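Local coordinates for tylactone synthase starter module and modules 1 & 2 (Streptomyces fradiae, PDB 2Z5L), which probably reduces the beta-keto group of the growing polyketide chain and sets the chirality of the resulting alcohol, as the first ketoreductase of the tylosin polyketide synthase, at residues A318-L330 / G364-L376. Numbering follows the deposited sequence.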
ATOM      1  N   ALA A 318      -6.916  24.019  11.409  1.00 38.20           N
ATOM      2  CA  ALA A 318      -5.839  23.842  10.438  1.00 41.15           C
ATOM      3  C   ALA A 318      -4.811  22.853  10.980  1.00 43.87           C
ATOM      4  O   ALA A 318      -4.709  22.649  12.193  1.00 43.31           O
ATOM      5  CB  ALA A 318      -5.175  25.183  10.148  1.00 41.52           C
ATOM      6  N   CYS A 319      -4.048  22.243  10.079  1.00 45.99           N
ATOM      7  CA  CYS A 319      -3.036  21.280  10.477  1.00 50.37           C
ATOM      8  C   CYS A 319      -2.288  20.718   9.270  1.00 52.59           C
ATOM      9  O   CYS A 319      -2.815  20.684   8.160  1.00 53.73           O
ATOM     10  CB  CYS A 319      -3.683  20.122  11.241  1.00 51.57           C
ATOM     11  SG  CYS A 319      -2.537  18.763  11.623  1.00 57.26           S
ATOM     12  N   ASP A 320      -1.057  20.279   9.496  1.00 55.07           N
ATOM     13  CA  ASP A 320      -0.254  19.693   8.433  1.00 59.10           C
ATOM     14  C   ASP A 320      -0.419  18.188   8.505  1.00 60.52           C
ATOM     15  O   ASP A 320       0.355  17.441   7.903  1.00 60.42           O
ATOM     16  CB  ASP A 320       1.215  20.049   8.611  1.00 61.52           C
ATOM     17  CG  ASP A 320       1.430  21.533   8.742  1.00 64.59           C
ATOM     18  OD1 ASP A 320       2.601  21.957   8.880  1.00 66.40           O
ATOM     19  OD2 ASP A 320       0.422  22.275   8.708  1.00 66.00           O
ATOM     20  N   VAL A 321      -1.428  17.765   9.265  1.00 60.93           N
ATOM     21  CA  VAL A 321      -1.760  16.357   9.465  1.00 61.53           C
ATOM     22  C   VAL A 321      -0.626  15.585  10.149  1.00 61.49           C
ATOM     23  O   VAL A 321      -0.879  14.753  11.015  1.00 60.69           O
ATOM     24  CB  VAL A 321      -2.098  15.678   8.116  1.00 62.03           C
ATOM     25  CG1 VAL A 321      -2.701  14.311   8.363  1.00 60.04           C
ATOM     26  CG2 VAL A 321      -3.052  16.553   7.309  1.00 61.38           C
ATOM     27  N   ALA A 322       0.614  15.868   9.755  1.00 61.71           N
ATOM     28  CA  ALA A 322       1.792  15.214  10.314  1.00 61.11           C
ATOM     29  C   ALA A 322       2.393  16.042  11.453  1.00 60.30           C
ATOM     30  O   ALA A 322       3.399  15.656  12.046  1.00 60.71           O
ATOM     31  CB  ALA A 322       2.829  14.994   9.221  1.00 61.31           C
ATOM     32  N   GLU A 323       1.773  17.182  11.748  1.00 59.51           N
ATOM     33  CA  GLU A 323       2.229  18.071  12.816  1.00 58.86           C
ATOM     34  C   GLU A 323       1.715  17.521  14.148  1.00 57.02           C
ATOM     35  O   GLU A 323       0.504  17.360  14.344  1.00 56.67           O
ATOM     36  CB  GLU A 323       1.676  19.476  12.580  1.00 60.84           C
ATOM     37  CG  GLU A 323       2.428  20.593  13.267  1.00 62.66           C
ATOM     38  CD  GLU A 323       1.848  21.964  12.940  1.00 64.55           C
ATOM     39  OE1 GLU A 323       0.900  22.398  13.632  1.00 63.54           O
ATOM     40  OE2 GLU A 323       2.337  22.599  11.977  1.00 64.99           O
ATOM     41  N   ARG A 324       2.634  17.221  15.060  1.00 54.56           N
ATOM     42  CA  ARG A 324       2.268  16.669  16.364  1.00 51.85           C
ATOM     43  C   ARG A 324       1.350  17.528  17.220  1.00 48.03           C
ATOM     44  O   ARG A 324       0.214  17.143  17.523  1.00 47.71           O
ATOM     45  CB  ARG A 324       3.523  16.342  17.175  1.00 54.09           C
ATOM     46  CG  ARG A 324       4.029  14.937  16.960  1.00 56.61           C
ATOM     47  CD  ARG A 324       4.585  14.370  18.250  1.00 60.25           C
ATOM     48  NE  ARG A 324       3.616  14.469  19.344  1.00 60.42           N
ATOM     49  CZ  ARG A 324       3.742  15.276  20.395  1.00 61.50           C
ATOM     50  NH1 ARG A 324       2.805  15.295  21.334  1.00 60.32           N
ATOM     51  NH2 ARG A 324       4.810  16.053  20.518  1.00 60.83           N
ATOM     52  N   ASP A 325       1.868  18.680  17.628  1.00 44.34           N
ATOM     53  CA  ASP A 325       1.145  19.640  18.465  1.00 37.47           C
ATOM     54  C   ASP A 325      -0.284  19.913  17.992  1.00 34.75           C
ATOM     55  O   ASP A 325      -1.219  19.893  18.791  1.00 31.92           O
ATOM     56  CB  ASP A 325       1.929  20.958  18.511  1.00 35.82           C
ATOM     57  CG  ASP A 325       3.098  20.914  19.490  1.00 36.64           C
ATOM     58  OD1 ASP A 325       3.521  19.798  19.865  1.00 32.87           O
ATOM     59  OD2 ASP A 325       3.591  22.000  19.872  1.00 36.04           O
ATOM     60  N   ALA A 326      -0.446  20.162  16.691  1.00 31.65           N
ATOM     61  CA  ALA A 326      -1.761  20.469  16.121  1.00 29.14           C
ATOM     62  C   ALA A 326      -2.783  19.338  16.283  1.00 27.20           C
ATOM     63  O   ALA A 326      -3.926  19.586  16.687  1.00 27.13           O
ATOM     64  CB  ALA A 326      -1.619  20.852  14.651  1.00 31.68           C
ATOM     65  N   LEU A 327      -2.389  18.101  15.970  1.00 24.84           N
ATOM     66  CA  LEU A 327      -3.311  16.973  16.126  1.00 23.55           C
ATOM     67  C   LEU A 327      -3.530  16.653  17.600  1.00 22.94           C
ATOM     68  O   LEU A 327      -4.663  16.453  18.017  1.00 23.38           O
ATOM     69  CB  LEU A 327      -2.811  15.699  15.418  1.00 24.89           C
ATOM     70  CG  LEU A 327      -3.087  15.489  13.917  1.00 26.96           C
ATOM     71  CD1 LEU A 327      -2.722  14.046  13.521  1.00 26.40           C
ATOM     72  CD2 LEU A 327      -4.569  15.737  13.634  1.00 24.69           C
ATOM     73  N   ALA A 328      -2.456  16.562  18.379  1.00 20.57           N
ATOM     74  CA  ALA A 328      -2.599  16.272  19.816  1.00 21.25           C
ATOM     75  C   ALA A 328      -3.586  17.236  20.461  1.00 19.50           C
ATOM     76  O   ALA A 328      -4.550  16.813  21.081  1.00 20.48           O
ATOM     77  CB  ALA A 328      -1.230  16.367  20.515  1.00 16.92           C
ATOM     78  N   ALA A 329      -3.337  18.530  20.300  1.00 23.75           N
ATOM     79  CA  ALA A 329      -4.205  19.563  20.841  1.00 25.25           C
ATOM     80  C   ALA A 329      -5.671  19.355  20.494  1.00 26.84           C
ATOM     81  O   ALA A 329      -6.562  19.659  21.286  1.00 24.59           O
ATOM     82  CB  ALA A 329      -3.748  20.934  20.333  1.00 28.27           C
ATOM     83  N   LEU A 330      -5.924  18.830  19.304  1.00 26.56           N
ATOM     84  CA  LEU A 330      -7.285  18.615  18.827  1.00 26.01           C
ATOM     85  C   LEU A 330      -7.980  17.431  19.474  1.00 24.79           C
ATOM     86  O   LEU A 330      -9.148  17.517  19.845  1.00 23.48           O
ATOM     87  CB  LEU A 330      -7.250  18.423  17.315  1.00 27.44           C
ATOM     88  CG  LEU A 330      -8.433  18.998  16.555  1.00 33.74           C
ATOM     89  CD1 LEU A 330      -8.563  20.518  16.772  1.00 32.61           C
ATOM     90  CD2 LEU A 330      -8.238  18.710  15.062  1.00 33.76           C
ATOM     91  N   GLY A 364       3.850  11.997   3.691  1.00 37.30           N
ATOM     92  CA  GLY A 364       3.621  12.926   4.788  1.00 36.36           C
ATOM     93  C   GLY A 364       2.210  12.938   5.354  1.00 39.18           C
ATOM     94  O   GLY A 364       1.969  12.505   6.493  1.00 36.93           O
ATOM     95  N   ALA A 365       1.260  13.430   4.565  1.00 40.23           N
ATOM     96  CA  ALA A 365      -0.132  13.510   5.025  1.00 43.07           C
ATOM     97  C   ALA A 365      -0.786  12.155   5.247  1.00 44.24           C
ATOM     98  O   ALA A 365      -1.538  11.952   6.213  1.00 43.69           O
ATOM     99  CB  ALA A 365      -0.966  14.311   4.027  1.00 44.23           C
ATOM    100  N   LYS A 366      -0.499  11.229   4.343  1.00 44.64           N
ATOM    101  CA  LYS A 366      -1.076   9.899   4.425  1.00 43.64           C
ATOM    102  C   LYS A 366      -0.479   9.059   5.556  1.00 44.10           C
ATOM    103  O   LYS A 366      -1.119   8.843   6.593  1.00 45.06           O
ATOM    104  CB  LYS A 366      -0.911   9.206   3.071  1.00 44.15           C
ATOM    105  CG  LYS A 366      -1.700   7.931   2.901  1.00 42.62           C
ATOM    106  CD  LYS A 366      -2.051   7.782   1.437  1.00 38.50           C
ATOM    107  CE  LYS A 366      -3.306   8.566   1.102  1.00 36.42           C
ATOM    108  NZ  LYS A 366      -4.513   7.824   1.503  1.00 33.53           N
ATOM    109  N   VAL A 367       0.757   8.611   5.377  1.00 42.77           N
ATOM    110  CA  VAL A 367       1.395   7.773   6.385  1.00 42.78           C
ATOM    111  C   VAL A 367       1.593   8.449   7.742  1.00 43.89           C
ATOM    112  O   VAL A 367       1.110   7.957   8.762  1.00 42.69           O
ATOM    113  CB  VAL A 367       2.752   7.261   5.901  1.00 41.12           C
ATOM    114  CG1 VAL A 367       3.273   6.213   6.866  1.00 42.50           C
ATOM    115  CG2 VAL A 367       2.621   6.688   4.515  1.00 41.00           C
ATOM    116  N   CYS A 368       2.320   9.561   7.753  1.00 43.96           N
ATOM    117  CA  CYS A 368       2.575  10.285   8.991  1.00 43.77           C
ATOM    118  C   CYS A 368       1.275  10.630   9.727  1.00 42.83           C
ATOM    119  O   CYS A 368       1.196  10.514  10.953  1.00 43.33           O
ATOM    120  CB  CYS A 368       3.377  11.564   8.706  1.00 44.76           C
ATOM    121  SG  CYS A 368       5.080  11.267   8.099  1.00 49.34           S
ATOM    122  N   GLY A 369       0.258  11.047   8.981  1.00 40.66           N
ATOM    123  CA  GLY A 369      -1.012  11.398   9.592  1.00 38.13           C
ATOM    124  C   GLY A 369      -1.660  10.267  10.374  1.00 38.74           C
ATOM    125  O   GLY A 369      -2.042  10.434  11.538  1.00 37.48           O
ATOM    126  N   ALA A 370      -1.786   9.111   9.727  1.00 36.39           N
ATOM    127  CA  ALA A 370      -2.395   7.937  10.333  1.00 35.34           C
ATOM    128  C   ALA A 370      -1.577   7.407  11.507  1.00 37.35           C
ATOM    129  O   ALA A 370      -2.130   6.928  12.503  1.00 36.65           O
ATOM    130  CB  ALA A 370      -2.555   6.844   9.287  1.00 33.69           C
ATOM    131  N   GLU A 371      -0.256   7.499  11.395  1.00 37.07           N
ATOM    132  CA  GLU A 371       0.609   7.001  12.454  1.00 38.49           C
ATOM    133  C   GLU A 371       0.496   7.891  13.703  1.00 36.95           C
ATOM    134  O   GLU A 371       0.545   7.391  14.820  1.00 36.78           O
ATOM    135  CB  GLU A 371       2.059   6.914  11.946  1.00 40.18           C
ATOM    136  CG  GLU A 371       3.062   6.288  12.922  1.00 45.66           C
ATOM    137  CD  GLU A 371       2.769   4.816  13.251  1.00 47.22           C
ATOM    138  OE1 GLU A 371       2.652   3.985  12.315  1.00 47.41           O
ATOM    139  OE2 GLU A 371       2.669   4.497  14.455  1.00 47.71           O
ATOM    140  N   LEU A 372       0.332   9.199  13.510  1.00 35.98           N
ATOM    141  CA  LEU A 372       0.184  10.118  14.632  1.00 34.37           C
ATOM    142  C   LEU A 372      -1.176   9.935  15.310  1.00 35.70           C
ATOM    143  O   LEU A 372      -1.286  10.027  16.534  1.00 33.09           O
ATOM    144  CB  LEU A 372       0.325  11.573  14.181  1.00 33.70           C
ATOM    145  CG  LEU A 372       1.754  12.059  14.001  1.00 36.12           C
ATOM    146  CD1 LEU A 372       1.756  13.424  13.373  1.00 35.66           C
ATOM    147  CD2 LEU A 372       2.463  12.086  15.367  1.00 37.03           C
ATOM    148  N   LEU A 373      -2.215   9.696  14.512  1.00 35.22           N
ATOM    149  CA  LEU A 373      -3.547   9.488  15.060  1.00 35.88           C
ATOM    150  C   LEU A 373      -3.543   8.191  15.854  1.00 36.15           C
ATOM    151  O   LEU A 373      -4.247   8.053  16.857  1.00 35.42           O
ATOM    152  CB  LEU A 373      -4.592   9.401  13.949  1.00 34.44           C
ATOM    153  CG  LEU A 373      -4.836  10.659  13.120  1.00 34.59           C
ATOM    154  CD1 LEU A 373      -5.676  10.280  11.903  1.00 34.77           C
ATOM    155  CD2 LEU A 373      -5.534  11.727  13.946  1.00 32.34           C
ATOM    156  N   HIS A 374      -2.738   7.244  15.394  1.00 37.45           N
ATOM    157  CA  HIS A 374      -2.602   5.950  16.044  1.00 40.36           C
ATOM    158  C   HIS A 374      -2.018   6.116  17.455  1.00 40.33           C
ATOM    159  O   HIS A 374      -2.478   5.480  18.396  1.00 41.25           O
ATOM    160  CB  HIS A 374      -1.690   5.045  15.198  1.00 40.20           C
ATOM    161  CG  HIS A 374      -1.224   3.815  15.908  1.00 42.11           C
ATOM    162  ND1 HIS A 374      -2.063   2.768  16.219  1.00 42.80           N
ATOM    163  CD2 HIS A 374       0.009   3.448  16.340  1.00 42.17           C
ATOM    164  CE1 HIS A 374      -1.368   1.806  16.805  1.00 43.74           C
ATOM    165  NE2 HIS A 374      -0.108   2.196  16.890  1.00 41.58           N
ATOM    166  N   GLN A 375      -1.028   6.995  17.590  1.00 41.06           N
ATOM    167  CA  GLN A 375      -0.353   7.232  18.863  1.00 41.36           C
ATOM    168  C   GLN A 375      -1.056   8.214  19.806  1.00 41.04           C
ATOM    169  O   GLN A 375      -1.005   8.050  21.026  1.00 40.85           O
ATOM    170  CB  GLN A 375       1.067   7.720  18.597  1.00 42.89           C
ATOM    171  CG  GLN A 375       1.834   6.826  17.635  1.00 48.53           C
ATOM    172  CD  GLN A 375       3.056   7.504  17.027  1.00 51.44           C
ATOM    173  OE1 GLN A 375       3.094   8.731  16.876  1.00 52.99           O
ATOM    174  NE2 GLN A 375       4.053   6.703  16.653  1.00 53.09           N
ATOM    175  N   LEU A 376      -1.693   9.234  19.244  1.00 39.42           N
ATOM    176  CA  LEU A 376      -2.393  10.223  20.044  1.00 39.35           C
ATOM    177  C   LEU A 376      -3.710   9.670  20.601  1.00 39.66           C
ATOM    178  O   LEU A 376      -4.310  10.281  21.483  1.00 39.14           O
ATOM    179  CB  LEU A 376      -2.638  11.490  19.218  1.00 38.09           C
ATOM    180  CG  LEU A 376      -1.393  12.277  18.799  1.00 38.59           C
ATOM    181  CD1 LEU A 376      -1.793  13.406  17.830  1.00 41.40           C
ATOM    182  CD2 LEU A 376      -0.702  12.846  20.017  1.00 39.90           C
TER
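The carbonyl oxygen of Leu372 accepts the backbone N-H of Leu376 at 2.9 Å and, more weakly, that of Gln375, in the helical turn that puts Leu372 and Leu376 on one face, where they meet Arg324, Leu327 and Ala328. Two helices of the Rossmann fold of this short-chain dehydrogenase/reductase domain meet here, their local axes 10.1 Å apart and inclined by 44°. No hydrogen bond crosses between the segments, so packing of apolar groups carries the contact.

Leu327 is the knob, lodged among Gly369, Leu372, Leu373 and Leu376. Its CD1 meets CD2 of Leu373 at 3.7 Å, the two side chains crossing nearly at right angles. Strand 338-341 backs Leu373 through Val339 and His341; NE2 of His341 is also hydrogen-bonded to the carbonyl oxygen of Lys366.

Ahead of the helix that begins after the N-cap residue Glu323, the loop lies close to segment 364-376. Val321 turns CG1 away from its backbone N (chi1 -169°) and beside its carbonyl carbon, bringing that methyl to 3.6 Å from CA of Gly369. Glycine suits this place because its bare backbone admits the branched valine. The oxygen of Val321 is buried without a polar partner, its neighbour across the contact being a leucine methyl.

Leu372 divides its two branches: CD1 presses on the carbonyl of Ala322, 3.1 Å from its O, while CD2 lies 3.6 Å from CG of Arg324. Arginine fits this exposed margin, offering its aliphatic base to Leu372 while the guanidinium has CD2 of Leu376 at its edge, near its plane.

Farther along, the small Ala328 lets both methyls of Leu376 come close to the helix backbone. CD2 of Leu376 reaches Ala328 CB at 3.6 Å, and its CD1 packs unusually tightly on Leu327 CB, at 3.5 Å.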